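Side-chain contacts in quinoline 2-oxidoreductase medium subunit (PDB 1T3Q), which binds FAD as the medium subunit of a molybdenum hydroxylase that oxidises quinoline, and probably passes electrons through that flavin: residues P174-E179 with C206-I211; A197-Q202 with K233-S238; S238-A243 with V275-A280; R210-A215 with A220-R225. All blocks are in the same frame, centred on the assembly; numbering follows the deposited sequence.

Contact 1 (P174-E179 with C206-I211)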
loop_
_atom_site.group_PDB
_atom_site.type_symbol
_atom_site.label_atom_id
_atom_site.label_comp_id
_atom_site.label_asym_id
_atom_site.label_seq_id
_atom_site.Cartn_x
_atom_site.Cartn_y
_atom_site.Cartn_z
ATOM N N PRO C 174 42.419 7.986 -48.368
ATOM C CA PRO C 174 43.319 6.895 -48.754
ATOM C C PRO C 174 43.394 6.538 -50.237
ATOM O O PRO C 174 42.400 6.581 -50.959
ATOM C CB PRO C 174 42.824 5.726 -47.901
ATOM C CG PRO C 174 41.360 6.013 -47.762
ATOM C CD PRO C 174 41.343 7.495 -47.489
ATOM N N ALA C 175 44.599 6.193 -50.676
ATOM C CA ALA C 175 44.835 5.785 -52.054
ATOM C C ALA C 175 44.746 4.261 -52.052
ATOM O O ALA C 175 44.296 3.641 -53.019
ATOM C CB ALA C 175 46.216 6.240 -52.504
ATOM N N LEU C 176 45.171 3.665 -50.941
ATOM C CA LEU C 176 45.136 2.219 -50.774
ATOM C C LEU C 176 43.699 1.770 -50.574
ATOM O O LEU C 176 42.859 2.544 -50.109
ATOM C CB LEU C 176 45.940 1.808 -49.538
ATOM C CG LEU C 176 47.437 2.103 -49.484
ATOM C CD1 LEU C 176 47.932 1.955 -48.050
ATOM C CD2 LEU C 176 48.180 1.158 -50.422
ATOM N N HIS C 177 43.410 0.522 -50.930
ATOM C CA HIS C 177 42.078 -0.024 -50.725
ATOM C C HIS C 177 42.109 -0.768 -49.390
ATOM O O HIS C 177 42.861 -1.730 -49.226
ATOM C CB HIS C 177 41.694 -0.990 -51.840
ATOM C CG HIS C 177 40.400 -1.696 -51.588
ATOM N ND1 HIS C 177 40.316 -2.836 -50.819
ATOM C CD2 HIS C 177 39.131 -1.386 -51.944
ATOM C CE1 HIS C 177 39.050 -3.197 -50.711
ATOM N NE2 HIS C 177 38.310 -2.334 -51.383
ATOM N N TRP C 178 41.284 -0.319 -48.450
ATOM C CA TRP C 178 41.241 -0.901 -47.112
ATOM C C TRP C 178 40.119 -1.879 -46.789
ATOM O O TRP C 178 38.995 -1.758 -47.278
ATOM C CB TRP C 178 41.179 0.210 -46.062
ATOM C CG TRP C 178 42.409 1.034 -45.938
ATOM C CD1 TRP C 178 42.654 2.247 -46.522
ATOM C CD2 TRP C 178 43.561 0.725 -45.152
ATOM N NE1 TRP C 178 43.892 2.713 -46.141
ATOM C CE2 TRP C 178 44.469 1.797 -45.301
ATOM C CE3 TRP C 178 43.915 -0.355 -44.333
ATOM C CZ2 TRP C 178 45.714 1.820 -44.660
ATOM C CZ3 TRP C 178 45.154 -0.332 -43.695
ATOM C CH2 TRP C 178 46.037 0.750 -43.864
ATOM N N GLU C 179 40.447 -2.840 -45.933
ATOM C CA GLU C 179 39.497 -3.827 -45.443
ATOM C C GLU C 179 39.881 -4.024 -43.983
ATOM O O GLU C 179 41.061 -3.954 -43.630
ATOM C CB GLU C 179 39.594 -5.146 -46.220
ATOM C CG GLU C 179 39.113 -5.041 -47.664
ATOM C CD GLU C 179 37.635 -4.676 -47.787
ATOM O OE1 GLU C 179 37.180 -4.417 -48.923
ATOM O OE2 GLU C 179 36.925 -4.651 -46.761
ATOM N N CYS C 206 50.505 -7.050 -55.966
ATOM C CA CYS C 206 50.557 -5.998 -54.957
ATOM C C CYS C 206 51.753 -5.087 -55.203
ATOM O O CYS C 206 52.870 -5.559 -55.396
ATOM C CB CYS C 206 50.659 -6.612 -53.553
ATOM S SG CYS C 206 50.807 -5.397 -52.212
ATOM N N VAL C 207 51.513 -3.781 -55.200
ATOM C CA VAL C 207 52.581 -2.813 -55.418
ATOM C C VAL C 207 52.853 -2.022 -54.141
ATOM O O VAL C 207 53.945 -1.497 -53.945
ATOM C CB VAL C 207 52.224 -1.829 -56.560
ATOM C CG1 VAL C 207 51.956 -2.605 -57.843
ATOM C CG2 VAL C 207 51.008 -1.002 -56.185
ATOM N N ALA C 208 51.851 -1.949 -53.271
ATOM C CA ALA C 208 51.982 -1.237 -52.008
ATOM C C ALA C 208 51.071 -1.889 -50.978
ATOM O O ALA C 208 49.946 -2.275 -51.294
ATOM C CB ALA C 208 51.604 0.229 -52.187
ATOM N N ALA C 209 51.556 -2.005 -49.747
ATOM C CA ALA C 209 50.767 -2.620 -48.691
ATOM C C ALA C 209 51.023 -1.988 -47.334
ATOM O O ALA C 209 52.145 -1.598 -47.020
ATOM C CB ALA C 209 51.063 -4.123 -48.625
ATOM N N ARG C 210 49.958 -1.875 -46.546
ATOM C CA ARG C 210 50.029 -1.345 -45.190
ATOM C C ARG C 210 49.180 -2.287 -44.347
ATOM O O ARG C 210 47.952 -2.289 -44.445
ATOM C CB ARG C 210 49.474 0.083 -45.111
ATOM C CG ARG C 210 50.366 1.143 -45.750
ATOM C CD ARG C 210 51.666 1.365 -44.970
ATOM N NE ARG C 210 51.442 2.004 -43.673
ATOM C CZ ARG C 210 52.413 2.426 -42.866
ATOM N NH1 ARG C 210 53.686 2.280 -43.217
ATOM N NH2 ARG C 210 52.114 2.996 -41.705
ATOM N N ILE C 211 49.850 -3.108 -43.546
ATOM C CA ILE C 211 49.191 -4.073 -42.676
ATOM C C ILE C 211 49.341 -3.585 -41.243
ATOM O O ILE C 211 50.447 -3.254 -40.814
ATOM C CB ILE C 211 49.851 -5.464 -42.796
ATOM C CG1 ILE C 211 49.957 -5.867 -44.270
ATOM C CG2 ILE C 211 49.048 -6.496 -42.005
ATOM C CD1 ILE C 211 48.640 -5.831 -45.023
#
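Leu-176 and Trp-178 meet Ala-208 and Arg-210 on one face of the antiparallel four-stranded sheet of the CO dehydrogenase flavoprotein C-terminal fold. Strand 193-202 runs between strands 177-183 and 205-214, so the contact is made by side chains reaching across Gly-198, which has none of its own to bar the way. Arg-210 can be followed outward. Its CB lies 3.7 Å from CH2 of Trp-178 and 3.8 Å from CD1 of Leu-176, filling the notch between indole and isobutyl group. Its CG, placed beside the backbone N by a chi1 of -72°, comes to 3.4 Å from Leu-176 CD1, a tight approach. Bends at the next two torsions then lead CD, NE and the guanidinium away from both partners, the guanidinium plane standing almost perpendicular to the indole. Leu-176 uses its methyls separately: while CD1 crosses the arginine stem, CD2 packs 4.0 Å from CB of Ala-208. With an alanine in place of Leu-176 both methyls go, and the stem of Arg-210 would probably lose its apolar cover and be freer to turn, with a gap opened beside Ala-208. Just ahead of Arg-210 the strand carries a classic beta bulge, two residues, Val-207 and Ala-208, standing opposite the single Ser-200. The indole slants past the backbone on the arginine side, Trp-178 CZ3 standing 3.5 Å from O of Arg-210, while in the plane of the ring CB of Pro-174 meets the pyrrole edge, 3.7 Å from Trp-178 NE1.

Contact 2 (A197-Q202 with K233-S238)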
loop_
_atom_site.group_PDB
_atom_site.type_symbol
_atom_site.label_atom_id
_atom_site.label_comp_id
_atom_site.label_asym_id
_atom_site.label_seq_id
_atom_site.Cartn_x
_atom_site.Cartn_y
_atom_site.Cartn_z
ATOM N N ALA C 197 44.091 -3.990 -43.552
ATOM C CA ALA C 197 45.001 -4.214 -44.661
ATOM C C ALA C 197 44.673 -3.233 -45.770
ATOM O O ALA C 197 43.554 -3.220 -46.287
ATOM C CB ALA C 197 44.871 -5.646 -45.168
ATOM N N GLY C 198 45.650 -2.393 -46.102
ATOM C CA GLY C 198 45.478 -1.419 -47.164
ATOM C C GLY C 198 46.377 -1.850 -48.307
ATOM O O GLY C 198 47.595 -1.945 -48.141
ATOM N N LEU C 199 45.787 -2.111 -49.468
ATOM C CA LEU C 199 46.566 -2.566 -50.608
ATOM C C LEU C 199 46.388 -1.761 -51.877
ATOM O O LEU C 199 45.332 -1.176 -52.126
ATOM C CB LEU C 199 46.223 -4.019 -50.935
ATOM C CG LEU C 199 46.328 -5.053 -49.821
ATOM C CD1 LEU C 199 45.882 -6.402 -50.362
ATOM C CD2 LEU C 199 47.752 -5.118 -49.298
ATOM N N SER C 200 47.446 -1.752 -52.677
ATOM C CA SER C 200 47.447 -1.096 -53.970
ATOM C C SER C 200 47.807 -2.231 -54.923
ATOM O O SER C 200 48.870 -2.842 -54.799
ATOM C CB SER C 200 48.506 -0.000 -54.028
ATOM O OG SER C 200 48.563 0.553 -55.331
ATOM N N MET C 201 46.907 -2.533 -55.850
ATOM C CA MET C 201 47.135 -3.613 -56.795
ATOM C C MET C 201 47.236 -3.093 -58.222
ATOM O O MET C 201 46.379 -2.342 -58.683
ATOM C CB MET C 201 45.997 -4.634 -56.713
ATOM C CG MET C 201 45.688 -5.143 -55.309
ATOM S SD MET C 201 46.978 -6.179 -54.586
ATOM C CE MET C 201 46.465 -7.796 -55.160
ATOM N N GLN C 202 48.295 -3.496 -58.912
ATOM C CA GLN C 202 48.509 -3.106 -60.298
ATOM C C GLN C 202 48.474 -4.443 -61.020
ATOM O O GLN C 202 49.484 -5.143 -61.107
ATOM C CB GLN C 202 49.874 -2.442 -60.461
ATOM C CG GLN C 202 49.880 -1.280 -61.433
ATOM C CD GLN C 202 50.046 0.065 -60.748
ATOM O OE1 GLN C 202 51.025 0.298 -60.039
ATOM N NE2 GLN C 202 49.092 0.960 -60.963
ATOM N N LYS C 233 54.144 -9.135 -54.847
ATOM C CA LYS C 233 53.624 -10.492 -54.848
ATOM C C LYS C 233 52.158 -10.642 -55.225
ATOM O O LYS C 233 51.346 -9.738 -55.016
ATOM C CB LYS C 233 53.887 -11.146 -53.485
ATOM C CG LYS C 233 55.373 -11.308 -53.206
ATOM C CD LYS C 233 55.657 -12.199 -52.023
ATOM C CE LYS C 233 57.152 -12.367 -51.846
ATOM N NZ LYS C 233 57.815 -11.047 -51.661
ATOM N N VAL C 234 51.844 -11.780 -55.834
ATOM C CA VAL C 234 50.477 -12.102 -56.199
ATOM C C VAL C 234 49.955 -12.634 -54.877
ATOM O O VAL C 234 50.467 -13.628 -54.360
ATOM C CB VAL C 234 50.409 -13.226 -57.251
ATOM C CG1 VAL C 234 48.966 -13.672 -57.439
ATOM C CG2 VAL C 234 50.988 -12.738 -58.569
ATOM N N ILE C 235 48.954 -11.965 -54.321
ATOM C CA ILE C 235 48.414 -12.364 -53.035
ATOM C C ILE C 235 47.442 -13.537 -53.077
ATOM O O ILE C 235 46.317 -13.420 -53.563
ATOM C CB ILE C 235 47.745 -11.160 -52.342
ATOM C CG1 ILE C 235 48.792 -10.067 -52.114
ATOM C CG2 ILE C 235 47.127 -11.590 -51.013
ATOM C CD1 ILE C 235 48.245 -8.782 -51.536
ATOM N N ASP C 236 47.901 -14.675 -52.571
ATOM C CA ASP C 236 47.077 -15.868 -52.501
ATOM C C ASP C 236 47.139 -16.379 -51.066
ATOM O O ASP C 236 47.779 -15.761 -50.211
ATOM C CB ASP C 236 47.558 -16.939 -53.492
ATOM C CG ASP C 236 48.970 -17.420 -53.213
ATOM O OD1 ASP C 236 49.485 -18.212 -54.031
ATOM O OD2 ASP C 236 49.569 -17.024 -52.189
ATOM N N GLU C 237 46.475 -17.498 -50.800
ATOM C CA GLU C 237 46.445 -18.054 -49.452
ATOM C C GLU C 237 47.806 -18.195 -48.780
ATOM O O GLU C 237 47.995 -17.722 -47.657
ATOM C CB GLU C 237 45.732 -19.411 -49.458
ATOM N N SER C 238 48.756 -18.834 -49.454
ATOM C CA SER C 238 50.079 -19.031 -48.868
ATOM C C SER C 238 50.818 -17.719 -48.612
ATOM O O SER C 238 51.525 -17.585 -47.613
ATOM C CB SER C 238 50.930 -19.937 -49.764
ATOM O OG SER C 238 51.131 -19.352 -51.038
#
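Segment 197-202 of the strand that carries Leu-199 and Met-201 keeps its backbone well clear of the segment around Ile-235 that leads into helix 237-248, the nearest CA atoms being those of Met-201 and Val-234 at 9.1 Å. Side chains alone bridge this distance, Ile-235 from one side and Leu-199 with Met-201 from the other. In Ile-235 CG1 lies beside the backbone N and the chain is extended beyond it (chi2 175°), which carries CD1 out toward the strand. There Leu-199 comes to meet it tip to tip, methyl against methyl, with Leu-199 CD1 3.6 Å from Ile-235 CD1. Met-201 approaches the same methyl from another direction: bent at chi2 and chi3, its thioether swings round until CE lies 4.2 Å from Ile-235 CD1, a looser touch. Leu-199 and Met-201 alternate with Ser-200 and so belong to the helix-covered face of the antiparallel sheet, in the alpha/beta layering of the CO dehydrogenase flavoprotein C-terminal domain. Ala-280 and Ala-283 of helix 261-284 touch Ile-235 and Met-201 respectively, and Cys-206 of the next strand also touches Ile-235, so the three side chains form one apolar patch. Directly after Ile-235 the polar start of the helix takes over. Asp-236 is the N-cap residue, its OD2 capping the backbone N of Thr-239 and binding OG1 of the same residue. Ser-238 OG adds a further hydrogen bond of 3.0 Å to Asp-236 OD2, arriving from above the carboxylate plane.

Contact 3 (S238-A243 with V275-A280)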
loop_
_atom_site.group_PDB
_atom_site.type_symbol
_atom_site.label_atom_id
_atom_site.label_comp_id
_atom_site.label_asym_id
_atom_site.label_seq_id
_atom_site.Cartn_x
_atom_site.Cartn_y
_atom_site.Cartn_z
ATOM N N SER C 238 48.756 -18.834 -49.454
ATOM C CA SER C 238 50.079 -19.031 -48.868
ATOM C C SER C 238 50.818 -17.719 -48.612
ATOM O O SER C 238 51.525 -17.585 -47.613
ATOM C CB SER C 238 50.930 -19.937 -49.764
ATOM O OG SER C 238 51.131 -19.352 -51.038
ATOM N N THR C 239 50.654 -16.758 -49.516
ATOM C CA THR C 239 51.312 -15.462 -49.383
ATOM C C THR C 239 50.695 -14.672 -48.238
ATOM O O THR C 239 51.405 -14.062 -47.434
ATOM C CB THR C 239 51.189 -14.634 -50.683
ATOM O OG1 THR C 239 51.773 -15.363 -51.770
ATOM C CG2 THR C 239 51.911 -13.303 -50.537
ATOM N N ALA C 240 49.369 -14.673 -48.169
ATOM C CA ALA C 240 48.676 -13.961 -47.107
ATOM C C ALA C 240 49.044 -14.606 -45.773
ATOM O O ALA C 240 49.172 -13.923 -44.758
ATOM C CB ALA C 240 47.170 -14.020 -47.331
ATOM N N ALA C 241 49.225 -15.926 -45.787
ATOM C CA ALA C 241 49.589 -16.659 -44.580
ATOM C C ALA C 241 50.984 -16.260 -44.106
ATOM O O ALA C 241 51.198 -16.026 -42.918
ATOM C CB ALA C 241 49.536 -18.161 -44.841
ATOM N N THR C 242 51.932 -16.183 -45.037
ATOM C CA THR C 242 53.298 -15.807 -44.688
ATOM C C THR C 242 53.342 -14.373 -44.165
ATOM O O THR C 242 54.043 -14.076 -43.197
ATOM C CB THR C 242 54.244 -15.917 -45.905
ATOM O OG1 THR C 242 54.253 -17.264 -46.385
ATOM C CG2 THR C 242 55.658 -15.522 -45.516
ATOM N N ALA C 243 52.590 -13.486 -44.804
ATOM C CA ALA C 243 52.557 -12.090 -44.374
ATOM C C ALA C 243 51.967 -11.987 -42.968
ATOM O O ALA C 243 52.411 -11.171 -42.156
ATOM C CB ALA C 243 51.735 -11.259 -45.350
ATOM N N VAL C 275 42.053 -10.746 -43.466
ATOM C CA VAL C 275 41.885 -9.380 -43.950
ATOM C C VAL C 275 42.758 -9.073 -45.172
ATOM O O VAL C 275 42.348 -8.327 -46.067
ATOM C CB VAL C 275 42.151 -8.347 -42.811
ATOM C CG1 VAL C 275 43.629 -8.317 -42.443
ATOM C CG2 VAL C 275 41.666 -6.969 -43.238
ATOM N N ILE C 276 43.953 -9.649 -45.226
ATOM C CA ILE C 276 44.827 -9.426 -46.373
ATOM C C ILE C 276 44.154 -9.983 -47.628
ATOM O O ILE C 276 44.077 -9.306 -48.653
ATOM C CB ILE C 276 46.190 -10.120 -46.198
ATOM C CG1 ILE C 276 47.010 -9.393 -45.130
ATOM C CG2 ILE C 276 46.936 -10.155 -47.535
ATOM C CD1 ILE C 276 48.310 -10.088 -44.783
ATOM N N LEU C 277 43.667 -11.218 -47.545
ATOM C CA LEU C 277 42.997 -11.837 -48.683
ATOM C C LEU C 277 41.772 -11.020 -49.081
ATOM O O LEU C 277 41.490 -10.838 -50.266
ATOM C CB LEU C 277 42.584 -13.275 -48.341
ATOM C CG LEU C 277 43.735 -14.283 -48.277
ATOM C CD1 LEU C 277 43.283 -15.582 -47.625
ATOM C CD2 LEU C 277 44.242 -14.537 -49.691
ATOM N N LYS C 278 41.052 -10.519 -48.085
ATOM C CA LYS C 278 39.856 -9.726 -48.337
ATOM C C LYS C 278 40.205 -8.411 -49.032
ATOM O O LYS C 278 39.521 -7.990 -49.968
ATOM C CB LYS C 278 39.127 -9.448 -47.017
ATOM C CG LYS C 278 37.727 -8.867 -47.175
ATOM N N ALA C 279 41.272 -7.761 -48.574
ATOM C CA ALA C 279 41.703 -6.498 -49.163
ATOM C C ALA C 279 42.174 -6.700 -50.600
ATOM O O ALA C 279 41.939 -5.853 -51.461
ATOM C CB ALA C 279 42.821 -5.879 -48.328
ATOM N N ALA C 280 42.844 -7.819 -50.852
ATOM C CA ALA C 280 43.336 -8.126 -52.190
ATOM C C ALA C 280 42.146 -8.340 -53.121
ATOM O O ALA C 280 42.152 -7.907 -54.272
ATOM C CB ALA C 280 44.207 -9.377 -52.152
#
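Ile-276 divides its branches between two alanines because chi1 of -71° sets CG1 beside the backbone N and leaves CG2 anti to it, while chi2 of 174° stretches the ethyl arm outward. CG2 rests against Ala-240, 3.9 Å from its CB. CD1, at the end of the arm, reaches one helical turn further to Ala-243, where it stands 3.7 Å from CB, and it passes 3.9 Å from Ala-240 O on the way. Leu-277 meets the methyl of Ala-240 roughly at right angles to Ile-276: its CG also lies beside the backbone N, and this branch point is 3.6 Å from Ala-240 CB, with CD2 following at 3.8 Å. The methyl of Ala-240 thus sits in the angle between two branched side chains. The small alanines let the larger residues of the other helix press close to the backbone, and the segment axes approach to 9.4 Å, crossing at 131° between their N-to-C directions. Ala-243 also touches Leu-230 of helix 224-230, while Ala-279 and Ala-280 of the other segment rest on Leu-199 of the sheet. This is alanine-lined helix-helix packing in the helical layer of a CO dehydrogenase flavoprotein C-terminal domain, with helix 261-284 lying on the antiparallel sheet and helix 237-248 packed against it.

Contact 4 (R210-A215 with A220-R225)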
loop_
_atom_site.group_PDB
_atom_site.type_symbol
_atom_site.label_atom_id
_atom_site.label_comp_id
_atom_site.label_asym_id
_atom_site.label_seq_id
_atom_site.Cartn_x
_atom_site.Cartn_y
_atom_site.Cartn_z
ATOM N N ARG C 210 49.958 -1.875 -46.546
ATOM C CA ARG C 210 50.029 -1.345 -45.190
ATOM C C ARG C 210 49.180 -2.287 -44.347
ATOM O O ARG C 210 47.952 -2.289 -44.445
ATOM C CB ARG C 210 49.474 0.083 -45.111
ATOM C CG ARG C 210 50.366 1.143 -45.750
ATOM C CD ARG C 210 51.666 1.365 -44.970
ATOM N NE ARG C 210 51.442 2.004 -43.673
ATOM C CZ ARG C 210 52.413 2.426 -42.866
ATOM N NH1 ARG C 210 53.686 2.280 -43.217
ATOM N NH2 ARG C 210 52.114 2.996 -41.705
ATOM N N ILE C 211 49.850 -3.108 -43.546
ATOM C CA ILE C 211 49.191 -4.073 -42.676
ATOM C C ILE C 211 49.341 -3.585 -41.243
ATOM O O ILE C 211 50.447 -3.254 -40.814
ATOM C CB ILE C 211 49.851 -5.464 -42.796
ATOM C CG1 ILE C 211 49.957 -5.867 -44.270
ATOM C CG2 ILE C 211 49.048 -6.496 -42.005
ATOM C CD1 ILE C 211 48.640 -5.831 -45.023
ATOM N N ALA C 212 48.233 -3.539 -40.508
ATOM C CA ALA C 212 48.259 -3.076 -39.127
ATOM C C ALA C 212 47.418 -3.945 -38.202
ATOM O O ALA C 212 46.341 -4.409 -38.573
ATOM C CB ALA C 212 47.773 -1.630 -39.054
ATOM N N LEU C 213 47.921 -4.159 -36.992
ATOM C CA LEU C 213 47.213 -4.952 -35.997
ATOM C C LEU C 213 46.932 -4.096 -34.770
ATOM O O LEU C 213 47.788 -3.327 -34.327
ATOM C CB LEU C 213 48.040 -6.174 -35.586
ATOM C CG LEU C 213 48.070 -7.363 -36.552
ATOM C CD1 LEU C 213 48.755 -6.970 -37.853
ATOM C CD2 LEU C 213 48.809 -8.515 -35.901
ATOM N N GLY C 214 45.726 -4.229 -34.230
ATOM C CA GLY C 214 45.363 -3.468 -33.052
ATOM C C GLY C 214 44.857 -4.372 -31.946
ATOM O O GLY C 214 44.544 -5.540 -32.185
ATOM N N ALA C 215 44.784 -3.830 -30.733
ATOM C CA ALA C 215 44.301 -4.566 -29.568
ATOM C C ALA C 215 45.224 -5.700 -29.135
ATOM O O ALA C 215 44.949 -6.389 -28.157
ATOM C CB ALA C 215 42.896 -5.105 -29.836
ATOM N N ALA C 220 48.728 0.661 -31.919
ATOM C CA ALA C 220 48.596 -0.006 -33.205
ATOM C C ALA C 220 49.972 -0.496 -33.646
ATOM O O ALA C 220 50.987 0.159 -33.402
ATOM C CB ALA C 220 48.032 0.954 -34.239
ATOM N N HIS C 221 50.005 -1.661 -34.280
ATOM C CA HIS C 221 51.259 -2.213 -34.757
ATOM C C HIS C 221 51.290 -2.183 -36.272
ATOM O O HIS C 221 50.526 -2.891 -36.930
ATOM C CB HIS C 221 51.442 -3.654 -34.286
ATOM C CG HIS C 221 52.648 -4.325 -34.866
ATOM N ND1 HIS C 221 52.563 -5.408 -35.716
ATOM C CD2 HIS C 221 53.967 -4.051 -34.737
ATOM C CE1 HIS C 221 53.777 -5.771 -36.086
ATOM N NE2 HIS C 221 54.648 -4.964 -35.505
ATOM N N GLN C 222 52.163 -1.350 -36.821
ATOM C CA GLN C 222 52.306 -1.264 -38.265
ATOM C C GLN C 222 53.323 -2.346 -38.604
ATOM O O GLN C 222 54.514 -2.222 -38.291
ATOM C CB GLN C 222 52.810 0.128 -38.662
ATOM C CG GLN C 222 51.930 1.261 -38.131
ATOM C CD GLN C 222 50.493 1.203 -38.646
ATOM O OE1 GLN C 222 49.564 1.652 -37.971
ATOM N NE2 GLN C 222 50.309 0.660 -39.845
ATOM N N ALA C 223 52.834 -3.425 -39.212
ATOM C CA ALA C 223 53.661 -4.573 -39.568
ATOM C C ALA C 223 54.530 -4.333 -40.791
ATOM O O ALA C 223 54.247 -4.843 -41.879
ATOM C CB ALA C 223 52.777 -5.798 -39.791
ATOM N N ILE C 224 55.600 -3.569 -40.599
ATOM C CA ILE C 224 56.515 -3.248 -41.686
ATOM C C ILE C 224 57.061 -4.491 -42.382
ATOM O O ILE C 224 57.170 -4.517 -43.604
ATOM C CB ILE C 224 57.687 -2.387 -41.171
ATOM C CG1 ILE C 224 57.137 -1.108 -40.538
ATOM C CG2 ILE C 224 58.634 -2.043 -42.317
ATOM C CD1 ILE C 224 56.210 -0.321 -41.448
ATOM N N ARG C 225 57.403 -5.519 -41.607
ATOM C CA ARG C 225 57.924 -6.760 -42.180
ATOM C C ARG C 225 56.951 -7.355 -43.191
ATOM O O ARG C 225 57.357 -7.855 -44.239
ATOM C CB ARG C 225 58.182 -7.797 -41.089
ATOM C CG ARG C 225 59.459 -7.606 -40.300
HETATM O O HOH W 1 51.539 -0.814 -41.781
#
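The beta hairpin of strands 205-214 and 221-222 closes here, pairing Leu-213 with His-221 and Ala-212 with Gln-222 at the edge of the antiparallel sheet. Leu-213 and His-221 form the hydrogen-bonded pair: Leu-213 N reaches His-221 O at 2.9 Å, and His-221 N reaches Leu-213 O at 2.8 Å. Beyond the non-hydrogen-bonded pair, Ala-223 N binds Ile-211 O, also at 2.9 Å, just where the chain bends in an inverse gamma turn centred on Ala-223, the N-cap residue of helix 224-230. Gln-222, bent at chi2 (-61°), folds its amide back over Ala-212, whose CB is 3.5 Å from Gln-222 NE2. The amide lies nearly parallel to the guanidinium of Arg-210, but NE2 and NH2 are both donors and make no bond. NE2 instead donates to a water at 2.7 Å. Were Gln-222 cut back to an alanine, the water's amide donor would go, and the water would probably be held less firmly, leaving the methyl of Ala-212 without its cover. The water itself donates to Ile-211 O at 2.8 Å, giving that carbonyl a second donor, and its oxygen sits 3.4 Å above one face of the Arg-210 guanidinium, displaced toward the rim.

In the fold
Contacts 1 and 4 share Arg-210 and Ile-211 on strand 205-214: the arginine stem serves contact 1 and the guanidinium contact 4, their centres about 12 Å apart. Strand 193-202, used in contact 2, is the middle partner, with His-177 N 2.8 Å from Leu-199 O on one flank and Gly-198 N 2.8 Å from Arg-210 O on the other. Contacts 2 and 3, about 6 Å apart between centres, share Ser-238 and lie on the helical side, where Ile-276 CG1 comes 3.9 Å from Ile-211 CD1 and so joins contact 3 to contact 4. Contacts 1 to 3 are remote from the flavin; the Ala-220 side chain of contact 4 is about 13 Å from FAD.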